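Local coordinates for 35 kDa hemin binding protein (Porphyromonas gingivalis, PDB 5Y1A) that probably binds hemin and exchanges thiols and disulfides through its thioredoxin domain, and travels as a cargo of the type IX secretion system, at residues K150-G154 with L271-T277; L321-V327 with L339-P344; E46-P52 with I192-A198. All coordinates share one frame; numbering follows the deposited sequence.

Contact 1. Residues K150-G154 with L271-T277; sequences KLTKG and LDKAEPT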
ATOM      1  N   LYS A 150       9.119  -8.582   3.063  1.00 13.02           N
ATOM      2  CA  LYS A 150      10.205  -8.463   2.099  1.00 12.50           C
ATOM      3  C   LYS A 150       9.571  -8.093   0.768  1.00 11.32           C
ATOM      4  O   LYS A 150       8.797  -8.870   0.189  1.00 11.36           O
ATOM      5  CB  LYS A 150      11.042  -9.751   2.013  1.00 13.28           C
ATOM      6  CG  LYS A 150      12.074  -9.763   0.866  1.00 16.76           C
ATOM      7  CD  LYS A 150      13.064  -8.599   0.933  1.00 19.68           C
ATOM      8  CE  LYS A 150      13.882  -8.543  -0.385  1.00 21.53           C
ATOM      9  NZ  LYS A 150      15.054  -7.625  -0.326  1.00 24.66           N
ATOM     10  N   LEU A 151       9.904  -6.904   0.296  1.00 10.28           N
ATOM     11  CA  LEU A 151       9.346  -6.398  -0.951  1.00  9.97           C
ATOM     12  C   LEU A 151      10.386  -6.428  -2.052  1.00 10.57           C
ATOM     13  O   LEU A 151      11.578  -6.265  -1.779  1.00 10.82           O
ATOM     14  CB  LEU A 151       8.895  -4.939  -0.771  1.00 11.03           C
ATOM     15  CG  LEU A 151       7.953  -4.641   0.401  1.00 10.01           C
ATOM     16  CD1 LEU A 151       7.579  -3.150   0.386  1.00 11.86           C
ATOM     17  CD2 LEU A 151       6.680  -5.543   0.342  1.00 11.98           C
ATOM     18  N   THR A 152       9.919  -6.566  -3.295  1.00 10.07           N
ATOM     19  CA  THR A 152      10.773  -6.239  -4.461  1.00 11.22           C
ATOM     20  C   THR A 152       9.972  -5.349  -5.392  1.00 10.94           C
ATOM     21  O   THR A 152       8.747  -5.489  -5.503  1.00 11.60           O
ATOM     22  CB  THR A 152      11.345  -7.474  -5.219  1.00 11.64           C
ATOM     23  OG1 THR A 152      10.302  -8.137  -5.954  1.00 12.32           O
ATOM     24  CG2 THR A 152      12.038  -8.465  -4.275  1.00 13.08           C
ATOM     25  N   LYS A 153      10.637  -4.415  -6.059  1.00 11.30           N
ATOM     26  CA  LYS A 153       9.925  -3.539  -6.984  1.00 12.35           C
ATOM     27  C   LYS A 153      10.144  -3.890  -8.444  1.00 12.79           C
ATOM     28  O   LYS A 153      11.230  -4.318  -8.821  1.00 13.05           O
ATOM     29  CB  LYS A 153      10.259  -2.075  -6.744  1.00 12.66           C
ATOM     30  CG  LYS A 153      11.712  -1.732  -6.897  1.00 12.90           C
ATOM     31  CD  LYS A 153      11.905  -0.247  -6.645  1.00 17.46           C
ATOM     32  CE  LYS A 153      13.365   0.129  -6.906  1.00 20.28           C
ATOM     33  NZ  LYS A 153      13.623   1.585  -6.605  1.00 24.03           N
ATOM     34  N   GLY A 154       9.093  -3.709  -9.239  1.00 13.49           N
ATOM     35  CA  GLY A 154       9.157  -3.939 -10.681  1.00 14.68           C
ATOM     36  C   GLY A 154       9.965  -2.821 -11.284  1.00 14.90           C
ATOM     37  O   GLY A 154      10.087  -1.776 -10.668  1.00 15.33           O
ATOM     38  N   LEU A 271       8.065   0.573  -0.552  1.00 11.16           N
ATOM     39  CA  LEU A 271       8.091  -0.118  -1.839  1.00 11.82           C
ATOM     40  C   LEU A 271       9.066   0.569  -2.807  1.00 13.01           C
ATOM     41  O   LEU A 271       9.852  -0.106  -3.496  1.00 13.29           O
ATOM     42  CB  LEU A 271       6.672  -0.248  -2.421  1.00 12.23           C
ATOM     43  CG  LEU A 271       6.547  -0.946  -3.796  1.00 11.48           C
ATOM     44  CD1 LEU A 271       7.137  -2.392  -3.750  1.00  9.82           C
ATOM     45  CD2 LEU A 271       5.093  -0.895  -4.259  1.00 11.29           C
ATOM     46  N   ASP A 272       9.035   1.899  -2.872  1.00 13.66           N
ATOM     47  CA  ASP A 272       9.958   2.587  -3.785  1.00 14.45           C
ATOM     48  C   ASP A 272      11.439   2.421  -3.399  1.00 14.41           C
ATOM     49  O   ASP A 272      12.320   2.499  -4.267  1.00 14.57           O
ATOM     50  CB  ASP A 272       9.567   4.050  -4.005  1.00 15.59           C
ATOM     51  CG  ASP A 272       9.554   4.836  -2.745  1.00 18.46           C
ATOM     52  OD1 ASP A 272       8.732   4.541  -1.847  1.00 19.65           O
ATOM     53  OD2 ASP A 272      10.350   5.788  -2.649  1.00 25.90           O
ATOM     54  N   LYS A 273      11.704   2.166  -2.128  0.50 13.85           N
ATOM     55  CA  LYS A 273      13.070   1.924  -1.692  0.50 14.42           C
ATOM     56  C   LYS A 273      13.446   0.444  -1.745  0.50 13.88           C
ATOM     57  O   LYS A 273      14.604   0.104  -1.550  0.50 13.74           O
ATOM     58  CB  LYS A 273      13.291   2.540  -0.314  0.50 14.55           C
ATOM     59  CG  LYS A 273      13.006   4.047  -0.354  0.50 15.70           C
ATOM     60  CD  LYS A 273      12.818   4.654   1.015  0.50 19.04           C
ATOM     61  CE  LYS A 273      12.505   6.146   0.904  0.50 20.02           C
ATOM     62  NZ  LYS A 273      11.094   6.465   0.436  0.50 20.88           N
ATOM     63  N   ALA A 274      12.481  -0.429  -2.052  1.00 13.65           N
ATOM     64  CA  ALA A 274      12.722  -1.884  -2.037  1.00 13.47           C
ATOM     65  C   ALA A 274      13.773  -2.300  -3.062  1.00 14.16           C
ATOM     66  O   ALA A 274      14.036  -1.564  -4.019  1.00 13.04           O
ATOM     67  CB  ALA A 274      11.418  -2.685  -2.316  1.00 12.27           C
ATOM     68  N   GLU A 275      14.315  -3.499  -2.858  0.50 14.28           N
ATOM     69  CA  GLU A 275      15.173  -4.182  -3.824  0.50 15.00           C
ATOM     70  C   GLU A 275      14.471  -4.308  -5.184  0.50 14.88           C
ATOM     71  O   GLU A 275      13.270  -4.600  -5.257  0.50 14.41           O
ATOM     72  CB  GLU A 275      15.529  -5.567  -3.288  0.50 14.97           C
ATOM     73  CG  GLU A 275      16.598  -6.330  -4.068  0.50 15.42           C
ATOM     74  CD  GLU A 275      16.759  -7.776  -3.600  0.50 16.00           C
ATOM     75  OE1 GLU A 275      16.333  -8.101  -2.472  0.50 16.29           O
ATOM     76  OE2 GLU A 275      17.330  -8.594  -4.359  0.50 17.93           O
ATOM     77  N   PRO A 276      15.208  -4.058  -6.272  1.00 15.00           N
ATOM     78  CA  PRO A 276      14.628  -4.370  -7.589  1.00 15.22           C
ATOM     79  C   PRO A 276      14.492  -5.877  -7.743  1.00 14.70           C
ATOM     80  O   PRO A 276      15.376  -6.620  -7.296  1.00 13.71           O
ATOM     81  CB  PRO A 276      15.695  -3.852  -8.570  1.00 16.76           C
ATOM     82  CG  PRO A 276      16.508  -2.862  -7.747  1.00 17.04           C
ATOM     83  CD  PRO A 276      16.551  -3.449  -6.381  1.00 16.04           C
ATOM     84  N   THR A 277      13.381  -6.341  -8.316  1.00 13.76           N
ATOM     85  CA  THR A 277      13.264  -7.767  -8.697  1.00 14.10           C
ATOM     86  C   THR A 277      14.502  -8.154  -9.511  1.00 13.90           C
ATOM     87  O   THR A 277      14.862  -7.463 -10.466  1.00 14.80           O
ATOM     88  CB  THR A 277      11.963  -8.026  -9.461  1.00 14.00           C
ATOM     89  OG1 THR A 277      10.863  -7.652  -8.622  1.00 15.30           O
ATOM     90  CG2 THR A 277      11.809  -9.526  -9.859  1.00 15.40           C
TER
HETATM   91  O   HOH W   1      13.710  -4.939  -0.487  1.00 17.39           O
HETATM   92  O   HOH W   2      15.854   0.633  -4.248  1.00 34.87           O
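The hydroxyl of T152 is gripped from two directions: OG1 meets T277 OG1 at 2.8 Å, and it is also bonded to T162 OG1 on the adjoining strand. The T152 and T277 side chains cross at about a right angle, the two hydroxyl oxygens making the closest approach. Beside them runs a short, weakly bonded parallel pairing of backbones, in which K153 N donates to E275 O over 2.8 Å and T277 N returns a nearly straight bond (174°) to K153 O at 3.0 Å, so the K153 peptide groups are held on both sides of the residue.

The K153 side chain then runs back along the other segment. With CG wedged between its own backbone N and carbonyl carbon (chi1 60°) and the chain extended beyond, its methylenes lie against the carbonyl oxygens of L271, D272 and A274. At its tip NZ bonds D272 O at 2.8 Å, a charged group closing over the type I turn L271-A274. On the side where L151 lies the contact is apolar: L151 CB rests on A274 CB at 3.7 Å, while L151 CD1 reaches L271 CB at 4.1 Å, and both leucines also touch the strand 245-252 of the facing sheet. A water joins K150 NZ, L151 O and E275 N. K150 NZ also approaches E275 OE1 in a salt bridge, though E275 is modelled in two conformers and that geometry is less certain.

The turn carries the chain from strand 263-270 of one sheet across to 275-276, which lies parallel beside 145-153 at the edge of the other. The first and last strands of the beta-sandwich thus pair in parallel, as in many immunoglobulin-like domains.

Contact 2. Residues L321-V327 with L339-P344; sequences LVPGVYV and LKVLVP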
ATOM      1  N   LEU A 321      20.621   8.510 -23.738  1.00 17.72           N
ATOM      2  CA  LEU A 321      19.912   7.855 -22.639  1.00 16.64           C
ATOM      3  C   LEU A 321      20.857   7.520 -21.497  1.00 15.96           C
ATOM      4  O   LEU A 321      21.927   6.907 -21.714  1.00 16.03           O
ATOM      5  CB  LEU A 321      19.221   6.582 -23.143  1.00 16.27           C
ATOM      6  CG  LEU A 321      18.168   6.760 -24.250  1.00 16.92           C
ATOM      7  CD1 LEU A 321      17.672   5.373 -24.677  1.00 16.40           C
ATOM      8  CD2 LEU A 321      17.010   7.653 -23.781  1.00 15.82           C
ATOM      9  N   VAL A 322      20.473   7.929 -20.289  1.00 15.70           N
ATOM     10  CA  VAL A 322      21.259   7.640 -19.106  1.00 15.69           C
ATOM     11  C   VAL A 322      20.982   6.196 -18.683  1.00 15.96           C
ATOM     12  O   VAL A 322      19.935   5.641 -19.049  1.00 15.68           O
ATOM     13  CB  VAL A 322      20.950   8.612 -17.926  1.00 16.06           C
ATOM     14  CG1 VAL A 322      21.237  10.064 -18.329  1.00 15.62           C
ATOM     15  CG2 VAL A 322      19.510   8.427 -17.400  1.00 17.79           C
ATOM     16  N   PRO A 323      21.909   5.592 -17.914  1.00 16.37           N
ATOM     17  CA  PRO A 323      21.716   4.218 -17.458  1.00 16.06           C
ATOM     18  C   PRO A 323      20.393   4.028 -16.721  1.00 15.56           C
ATOM     19  O   PRO A 323      19.960   4.885 -15.940  1.00 15.39           O
ATOM     20  CB  PRO A 323      22.911   3.991 -16.531  1.00 15.96           C
ATOM     21  CG  PRO A 323      23.984   4.844 -17.160  1.00 15.95           C
ATOM     22  CD  PRO A 323      23.215   6.114 -17.460  1.00 16.36           C
ATOM     23  N   GLY A 324      19.747   2.914 -17.020  1.00 14.92           N
ATOM     24  CA  GLY A 324      18.447   2.616 -16.461  1.00 14.66           C
ATOM     25  C   GLY A 324      17.707   1.688 -17.397  1.00 14.34           C
ATOM     26  O   GLY A 324      18.229   1.289 -18.450  1.00 15.23           O
ATOM     27  N   VAL A 325      16.492   1.324 -17.005  1.00 13.96           N
ATOM     28  CA  VAL A 325      15.681   0.442 -17.818  1.00 14.03           C
ATOM     29  C   VAL A 325      14.667   1.286 -18.588  1.00 13.78           C
ATOM     30  O   VAL A 325      14.095   2.232 -18.040  1.00 14.56           O
ATOM     31  CB  VAL A 325      14.931  -0.625 -16.968  1.00 14.90           C
ATOM     32  CG1 VAL A 325      14.042  -1.463 -17.879  1.00 16.71           C
ATOM     33  CG2 VAL A 325      15.917  -1.517 -16.209  1.00 15.36           C
ATOM     34  N   TYR A 326      14.496   0.947 -19.870  1.00 13.66           N
ATOM     35  CA  TYR A 326      13.528   1.599 -20.761  1.00 14.29           C
ATOM     36  C   TYR A 326      12.587   0.575 -21.381  1.00 15.15           C
ATOM     37  O   TYR A 326      12.967  -0.577 -21.589  1.00 15.29           O
ATOM     38  CB  TYR A 326      14.258   2.356 -21.872  1.00 14.06           C
ATOM     39  CG  TYR A 326      15.159   3.448 -21.334  1.00 13.48           C
ATOM     40  CD1 TYR A 326      14.729   4.779 -21.281  1.00 15.67           C
ATOM     41  CD2 TYR A 326      16.427   3.143 -20.849  1.00 13.44           C
ATOM     42  CE1 TYR A 326      15.561   5.786 -20.770  1.00 13.35           C
ATOM     43  CE2 TYR A 326      17.272   4.146 -20.315  1.00 13.44           C
ATOM     44  CZ  TYR A 326      16.822   5.462 -20.291  1.00 14.40           C
ATOM     45  OH  TYR A 326      17.629   6.454 -19.783  1.00 13.68           O
ATOM     46  N   VAL A 327      11.369   1.003 -21.676  1.00 17.06           N
ATOM     47  CA  VAL A 327      10.431   0.183 -22.447  1.00 18.33           C
ATOM     48  C   VAL A 327      10.315   0.762 -23.850  1.00 18.86           C
ATOM     49  O   VAL A 327      10.000   1.945 -24.021  1.00 18.98           O
ATOM     50  CB  VAL A 327       9.038   0.146 -21.777  1.00 18.94           C
ATOM     51  CG1 VAL A 327       8.042  -0.670 -22.620  1.00 20.83           C
ATOM     52  CG2 VAL A 327       9.145  -0.448 -20.388  1.00 20.79           C
ATOM     53  N   LEU A 339       9.439  -4.076 -25.595  1.00 23.60           N
ATOM     54  CA  LEU A 339      10.762  -4.621 -25.309  1.00 23.46           C
ATOM     55  C   LEU A 339      11.325  -3.856 -24.134  1.00 22.30           C
ATOM     56  O   LEU A 339      11.170  -2.648 -24.059  1.00 21.98           O
ATOM     57  CB  LEU A 339      11.702  -4.437 -26.495  1.00 23.81           C
ATOM     58  CG  LEU A 339      11.622  -5.255 -27.773  1.00 26.89           C
ATOM     59  CD1 LEU A 339      11.949  -4.319 -28.905  1.00 29.70           C
ATOM     60  CD2 LEU A 339      12.623  -6.413 -27.745  1.00 29.47           C
ATOM     61  N   LYS A 340      11.944  -4.571 -23.203  1.00 21.01           N
ATOM     62  CA  LYS A 340      12.602  -3.943 -22.064  1.00 20.99           C
ATOM     63  C   LYS A 340      14.087  -3.839 -22.428  1.00 19.89           C
ATOM     64  O   LYS A 340      14.731  -4.860 -22.699  1.00 20.90           O
ATOM     65  CB  LYS A 340      12.388  -4.795 -20.808  1.00 20.71           C
ATOM     66  CG  LYS A 340      12.873  -4.170 -19.506  1.00 23.05           C
ATOM     67  CD  LYS A 340      12.823  -5.168 -18.316  1.00 23.87           C
ATOM     68  CE  LYS A 340      11.396  -5.515 -17.854  1.00 27.35           C
ATOM     69  NZ  LYS A 340      11.411  -5.980 -16.402  1.00 26.67           N
ATOM     70  N   VAL A 341      14.618  -2.617 -22.489  1.00 17.69           N
ATOM     71  CA  VAL A 341      16.035  -2.408 -22.800  1.00 16.65           C
ATOM     72  C   VAL A 341      16.770  -1.846 -21.577  1.00 15.57           C
ATOM     73  O   VAL A 341      16.308  -0.888 -20.962  1.00 14.65           O
ATOM     74  CB  VAL A 341      16.200  -1.446 -24.010  1.00 17.04           C
ATOM     75  CG1 VAL A 341      17.668  -1.082 -24.205  1.00 18.59           C
ATOM     76  CG2 VAL A 341      15.619  -2.103 -25.279  1.00 19.33           C
ATOM     77  N   LEU A 342      17.911  -2.437 -21.225  1.00 14.12           N
ATOM     78  CA  LEU A 342      18.670  -1.913 -20.091  1.00 14.17           C
ATOM     79  C   LEU A 342      19.916  -1.179 -20.603  1.00 13.69           C
ATOM     80  O   LEU A 342      20.782  -1.769 -21.250  1.00 13.59           O
ATOM     81  CB  LEU A 342      19.043  -3.027 -19.112  1.00 14.31           C
ATOM     82  CG  LEU A 342      19.597  -2.567 -17.758  1.00 16.03           C
ATOM     83  CD1 LEU A 342      19.154  -3.540 -16.667  1.00 16.09           C
ATOM     84  CD2 LEU A 342      21.102  -2.478 -17.764  1.00 16.08           C
ATOM     85  N   VAL A 343      19.964   0.123 -20.352  1.00 14.48           N
ATOM     86  CA  VAL A 343      21.125   0.934 -20.725  1.00 14.70           C
ATOM     87  C   VAL A 343      22.085   0.856 -19.527  1.00 15.19           C
ATOM     88  O   VAL A 343      21.732   1.288 -18.422  1.00 14.25           O
ATOM     89  CB  VAL A 343      20.724   2.424 -21.045  1.00 15.09           C
ATOM     90  CG1 VAL A 343      21.981   3.310 -21.218  1.00 16.31           C
ATOM     91  CG2 VAL A 343      19.771   2.509 -22.262  1.00 13.90           C
ATOM     92  N   PRO A 344      23.293   0.273 -19.719  1.00 16.99           N
ATOM     93  CA  PRO A 344      24.180  -0.006 -18.569  1.00 17.92           C
ATOM     94  C   PRO A 344      24.911   1.230 -18.027  1.00 18.95           C
ATOM     95  O   PRO A 344      25.257   2.106 -18.818  1.00 20.62           O
ATOM     96  CB  PRO A 344      25.205  -0.981 -19.154  1.00 18.33           C
ATOM     97  CG  PRO A 344      25.288  -0.616 -20.579  1.00 17.59           C
ATOM     98  CD  PRO A 344      23.895  -0.164 -20.990  1.00 17.22           C
TER
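V325 and K340 touch across a beta hairpin formed by strands 324-332 and 335-343, the hairpin at one edge of the C-terminal antiparallel sheet. Their V325 CG1 and K340 CG carbons sit 3.4 Å apart, tighter than ordinary van der Waals contact. The other branch of the valine, CG2, packs at 3.8 Å against L342 CD1, so its two methyls touch K340 and L342, alternate residues on the same face of the partner strand. K340 continues past this contact, and its NZ finds a salt-bridge partner in D159.

On the other face of the sheet Y326 and V343 cross at a slant, with V343 CG2 lying 3.6 Å from Y326 CE2. The second methyl of this valine, CG1, which stands anti to the backbone N (chi1 171°), turns instead to L321 O at 3.6 Å. Farther out, V341 and V343 rest on V292, and I297 touches both L321 and V341; V325 and V327 lie against T156 on the opposite side.

Behind these side chains stands the backbone ladder. Y326 and V341 form one hydrogen-bonded pair, with Y326 N to V341 O and V341 N to Y326 O both 2.8 Å; G324 and V343 form the next. Between and beyond them V325 with L342 and V327 with K340 are non-hydrogen-bonded pairs, and the alpha carbons of V325, V327 and K340 make CA-H...O contacts with V341 O, L339 O and Y326 O. At the open end P323 CG lies 3.4 Å from the O of P344, the last residue of the chain.

The tip of the Y326 ring is tied to the loop before its own strand: OH donates to V322 O at 2.6 Å, and that oxygen lies in the ring plane, at its edge.

Contact 3. Residues E46-P52 with I192-A198; sequences EWCGYCP and INPQNGA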
ATOM      1  N   GLU A  46     -12.298  13.782  -0.255  1.00 10.49           N
ATOM      2  CA  GLU A  46     -11.775  15.017  -0.856  1.00 11.45           C
ATOM      3  C   GLU A  46     -12.756  16.189  -0.761  1.00 11.23           C
ATOM      4  O   GLU A  46     -12.345  17.359  -0.739  1.00 12.06           O
ATOM      5  CB  GLU A  46     -11.340  14.745  -2.290  1.00 11.47           C
ATOM      6  CG  GLU A  46     -10.014  13.953  -2.316  1.00 11.65           C
ATOM      7  CD  GLU A  46      -9.495  13.663  -3.717  1.00 12.17           C
ATOM      8  OE1 GLU A  46     -10.268  13.857  -4.679  1.00 12.50           O
ATOM      9  OE2 GLU A  46      -8.323  13.214  -3.842  1.00 11.67           O
ATOM     10  N   TRP A  47     -14.046  15.866  -0.662  1.00 11.21           N
ATOM     11  CA  TRP A  47     -15.093  16.893  -0.503  1.00 11.70           C
ATOM     12  C   TRP A  47     -15.270  17.350   0.950  1.00 12.20           C
ATOM     13  O   TRP A  47     -15.997  18.321   1.224  1.00 12.55           O
ATOM     14  CB  TRP A  47     -16.435  16.406  -1.092  1.00 11.76           C
ATOM     15  CG  TRP A  47     -16.873  15.043  -0.572  1.00 12.20           C
ATOM     16  CD1 TRP A  47     -16.838  13.858  -1.255  1.00 12.77           C
ATOM     17  CD2 TRP A  47     -17.390  14.732   0.741  1.00 14.20           C
ATOM     18  NE1 TRP A  47     -17.303  12.836  -0.450  1.00 13.07           N
ATOM     19  CE2 TRP A  47     -17.656  13.344   0.769  1.00 13.41           C
ATOM     20  CE3 TRP A  47     -17.666  15.498   1.892  1.00 12.61           C
ATOM     21  CZ2 TRP A  47     -18.145  12.687   1.921  1.00 12.17           C
ATOM     22  CZ3 TRP A  47     -18.173  14.861   3.016  1.00 13.19           C
ATOM     23  CH2 TRP A  47     -18.404  13.460   3.023  1.00 12.89           C
ATOM     24  N   CYS A  48     -14.617  16.660   1.878  1.00 12.02           N
ATOM     25  CA  CYS A  48     -14.831  16.870   3.318  1.00 12.38           C
ATOM     26  C   CYS A  48     -13.896  17.968   3.848  1.00 11.65           C
ATOM     27  O   CYS A  48     -12.684  17.765   3.965  1.00 11.27           O
ATOM     28  CB  CYS A  48     -14.631  15.544   4.062  1.00 12.17           C
ATOM     29  SG  CYS A  48     -14.574  15.669   5.865  1.00 16.83           S
ATOM     30  N   GLY A  49     -14.459  19.150   4.119  1.00 10.65           N
ATOM     31  CA  GLY A  49     -13.643  20.303   4.542  1.00 12.13           C
ATOM     32  C   GLY A  49     -12.945  20.117   5.887  1.00 11.68           C
ATOM     33  O   GLY A  49     -11.918  20.728   6.152  1.00 12.66           O
ATOM     34  N   TYR A  50     -13.537  19.280   6.732  1.00 12.20           N
ATOM     35  CA  TYR A  50     -12.989  18.967   8.052  1.00 12.80           C
ATOM     36  C   TYR A  50     -11.845  17.962   8.005  1.00 12.46           C
ATOM     37  O   TYR A  50     -11.119  17.811   8.981  1.00 12.05           O
ATOM     38  CB  TYR A  50     -14.101  18.437   8.957  1.00 13.98           C
ATOM     39  CG  TYR A  50     -15.227  19.423   9.251  1.00 15.65           C
ATOM     40  CD1 TYR A  50     -15.276  20.678   8.640  1.00 18.22           C
ATOM     41  CD2 TYR A  50     -16.253  19.079  10.122  1.00 17.22           C
ATOM     42  CE1 TYR A  50     -16.329  21.578   8.897  1.00 20.11           C
ATOM     43  CE2 TYR A  50     -17.306  19.969  10.401  1.00 18.82           C
ATOM     44  CZ  TYR A  50     -17.337  21.213   9.784  1.00 19.96           C
ATOM     45  OH  TYR A  50     -18.372  22.095  10.041  1.00 21.46           O
ATOM     46  N   CYS A  51     -11.707  17.249   6.883  1.00 12.29           N
ATOM     47  CA  CYS A  51     -10.746  16.155   6.806  1.00 11.99           C
ATOM     48  C   CYS A  51      -9.243  16.537   6.919  1.00 11.89           C
ATOM     49  O   CYS A  51      -8.522  15.843   7.603  1.00 11.68           O
ATOM     50  CB  CYS A  51     -11.011  15.252   5.597  1.00 12.14           C
ATOM     51  SG  CYS A  51     -12.459  14.185   5.892  1.00 13.36           S
ATOM     52  N   PRO A  52      -8.777  17.617   6.251  1.00 11.90           N
ATOM     53  CA  PRO A  52      -7.393  18.055   6.480  1.00 12.17           C
ATOM     54  C   PRO A  52      -7.063  18.289   7.977  1.00 12.41           C
ATOM     55  O   PRO A  52      -5.968  17.941   8.442  1.00 12.69           O
ATOM     56  CB  PRO A  52      -7.320  19.373   5.670  1.00 12.48           C
ATOM     57  CG  PRO A  52      -8.281  19.128   4.518  1.00 11.36           C
ATOM     58  CD  PRO A  52      -9.452  18.454   5.227  1.00 12.18           C
ATOM     59  N   ILE A 192      -7.199  13.906  -6.334  1.00 13.52           N
ATOM     60  CA  ILE A 192      -7.823  13.672  -7.641  1.00 14.37           C
ATOM     61  C   ILE A 192      -8.648  14.911  -8.027  1.00 14.94           C
ATOM     62  O   ILE A 192      -8.573  15.394  -9.164  1.00 14.88           O
ATOM     63  CB  ILE A 192      -8.709  12.383  -7.644  1.00 14.33           C
ATOM     64  CG1 ILE A 192      -7.852  11.103  -7.465  1.00 15.82           C
ATOM     65  CG2 ILE A 192      -9.632  12.345  -8.879  1.00 14.17           C
ATOM     66  CD1 ILE A 192      -6.687  10.910  -8.463  1.00 17.50           C
ATOM     67  N   ASN A 193      -9.417  15.410  -7.063  1.00 15.44           N
ATOM     68  CA  ASN A 193     -10.046  16.729  -7.110  1.00 16.45           C
ATOM     69  C   ASN A 193      -9.519  17.528  -5.924  1.00 16.44           C
ATOM     70  O   ASN A 193      -9.162  16.925  -4.894  1.00 17.31           O
ATOM     71  CB  ASN A 193     -11.571  16.570  -7.019  1.00 16.99           C
ATOM     72  CG  ASN A 193     -12.131  15.718  -8.144  1.00 18.60           C
ATOM     73  OD1 ASN A 193     -12.618  14.598  -7.924  1.00 19.33           O
ATOM     74  ND2 ASN A 193     -12.045  16.240  -9.369  1.00 19.41           N
ATOM     75  N   PRO A 194      -9.434  18.874  -6.039  1.00 16.23           N
ATOM     76  CA  PRO A 194      -8.858  19.612  -4.906  1.00 15.97           C
ATOM     77  C   PRO A 194      -9.508  19.280  -3.569  1.00 15.11           C
ATOM     78  O   PRO A 194     -10.742  19.169  -3.469  1.00 14.27           O
ATOM     79  CB  PRO A 194      -9.076  21.081  -5.290  1.00 16.46           C
ATOM     80  CG  PRO A 194      -8.977  21.046  -6.794  1.00 17.38           C
ATOM     81  CD  PRO A 194      -9.743  19.778  -7.167  1.00 17.23           C
ATOM     82  N   GLN A 195      -8.657  19.056  -2.564  1.00 14.45           N
ATOM     83  CA  GLN A 195      -9.132  18.717  -1.233  1.00 13.22           C
ATOM     84  C   GLN A 195      -9.828  19.927  -0.589  1.00 13.32           C
ATOM     85  O   GLN A 195      -9.219  21.002  -0.437  1.00 13.32           O
ATOM     86  CB  GLN A 195      -7.970  18.222  -0.370  1.00 12.68           C
ATOM     87  CG  GLN A 195      -8.320  17.975   1.117  1.00  9.80           C
ATOM     88  CD  GLN A 195      -9.287  16.822   1.308  1.00 11.94           C
ATOM     89  OE1 GLN A 195      -9.019  15.717   0.865  1.00 10.57           O
ATOM     90  NE2 GLN A 195     -10.402  17.069   2.033  1.00  8.17           N
ATOM     91  N   ASN A 196     -11.092  19.749  -0.214  1.00 12.14           N
ATOM     92  CA  ASN A 196     -11.832  20.776   0.534  1.00 12.51           C
ATOM     93  C   ASN A 196     -11.122  21.020   1.872  1.00 12.89           C
ATOM     94  O   ASN A 196     -10.710  20.075   2.559  1.00 12.00           O
ATOM     95  CB  ASN A 196     -13.287  20.337   0.743  1.00 11.84           C
ATOM     96  CG  ASN A 196     -14.183  21.446   1.258  1.00 12.80           C
ATOM     97  OD1 ASN A 196     -13.783  22.608   1.357  1.00 13.11           O
ATOM     98  ND2 ASN A 196     -15.444  21.102   1.511  1.00 13.07           N
ATOM     99  N   GLY A 197     -10.964  22.294   2.225  1.00 13.49           N
ATOM    100  CA  GLY A 197     -10.312  22.688   3.467  1.00 15.19           C
ATOM    101  C   GLY A 197      -8.795  22.659   3.457  1.00 16.86           C
ATOM    102  O   GLY A 197      -8.170  22.884   4.488  1.00 16.51           O
ATOM    103  N   ALA A 198      -8.194  22.365   2.310  1.00 18.53           N
ATOM    104  CA  ALA A 198      -6.731  22.243   2.244  1.00 21.36           C
ATOM    105  C   ALA A 198      -6.107  23.530   1.757  1.00 23.35           C
ATOM    106  O   ALA A 198      -6.615  24.153   0.842  1.00 24.69           O
ATOM    107  CB  ALA A 198      -6.326  21.116   1.332  1.00 20.57           C
TER
HETATM  108  O   HOH W   3     -12.746  13.929  -5.344  1.00 15.95           O
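E46 extends from its loop towards I192 and N193. CB begins 4.0 Å from Q195 OE1, and CG passes the same oxygen, which accepts a bond from H204 NE2, at 3.8 Å; the carboxylate and amide planes stand 83° apart, nearly perpendicular. CG lies anti to the carbonyl carbon (chi1 -74°), which sends the extended chain along the other segment. At the tip OE1 takes the N193 N-H over 3.0 Å, a donor well above the carboxylate plane, and a water that also bridges to N193 OD1. OE2 faces I192 N, though its position is less sure.

The backbone of E46 is held too: N196 N bonds E46 O at 2.7 Å, nearly along the carbonyl. N196 ND2 reaches W47 O at 2.8 Å, that oxygen lying in the plane of its amide, although the donor stands well above the plane of the W47 carbonyl. P52 CG meets Q195 CG at 3.6 Å from the opposite direction.

The loop between strands 179-186 and 207-220 of the sandwich lies against the turn C48-C51 and P52 at the start of helix 51-63, where the two cysteines match the CxxC pattern of thioredoxin folds, probably its redox site.

Overall arrangement
The contacts share no strand, but the segments of contacts 1 and 3 alternate along the chain, and both use the sandwich. Contacts 1 and 2 are surface pairings, both at a sheet edge, one short and parallel, the other an antiparallel hairpin; their centres are 18 Å apart. Contact 3 is partly buried, made by loops at the thioredoxin-type CxxC turn, its centre 32 Å from that of contact 1 on the opposite side of the chain's centre. Regular backbone bonds and apolar faces dominate contact 2, hydroxyl, lysine and water links supplement a short ladder in contact 1, and in contact 3, beside one backbone-backbone bond, a carboxylate and an amide meet backbone N-H and C=O groups.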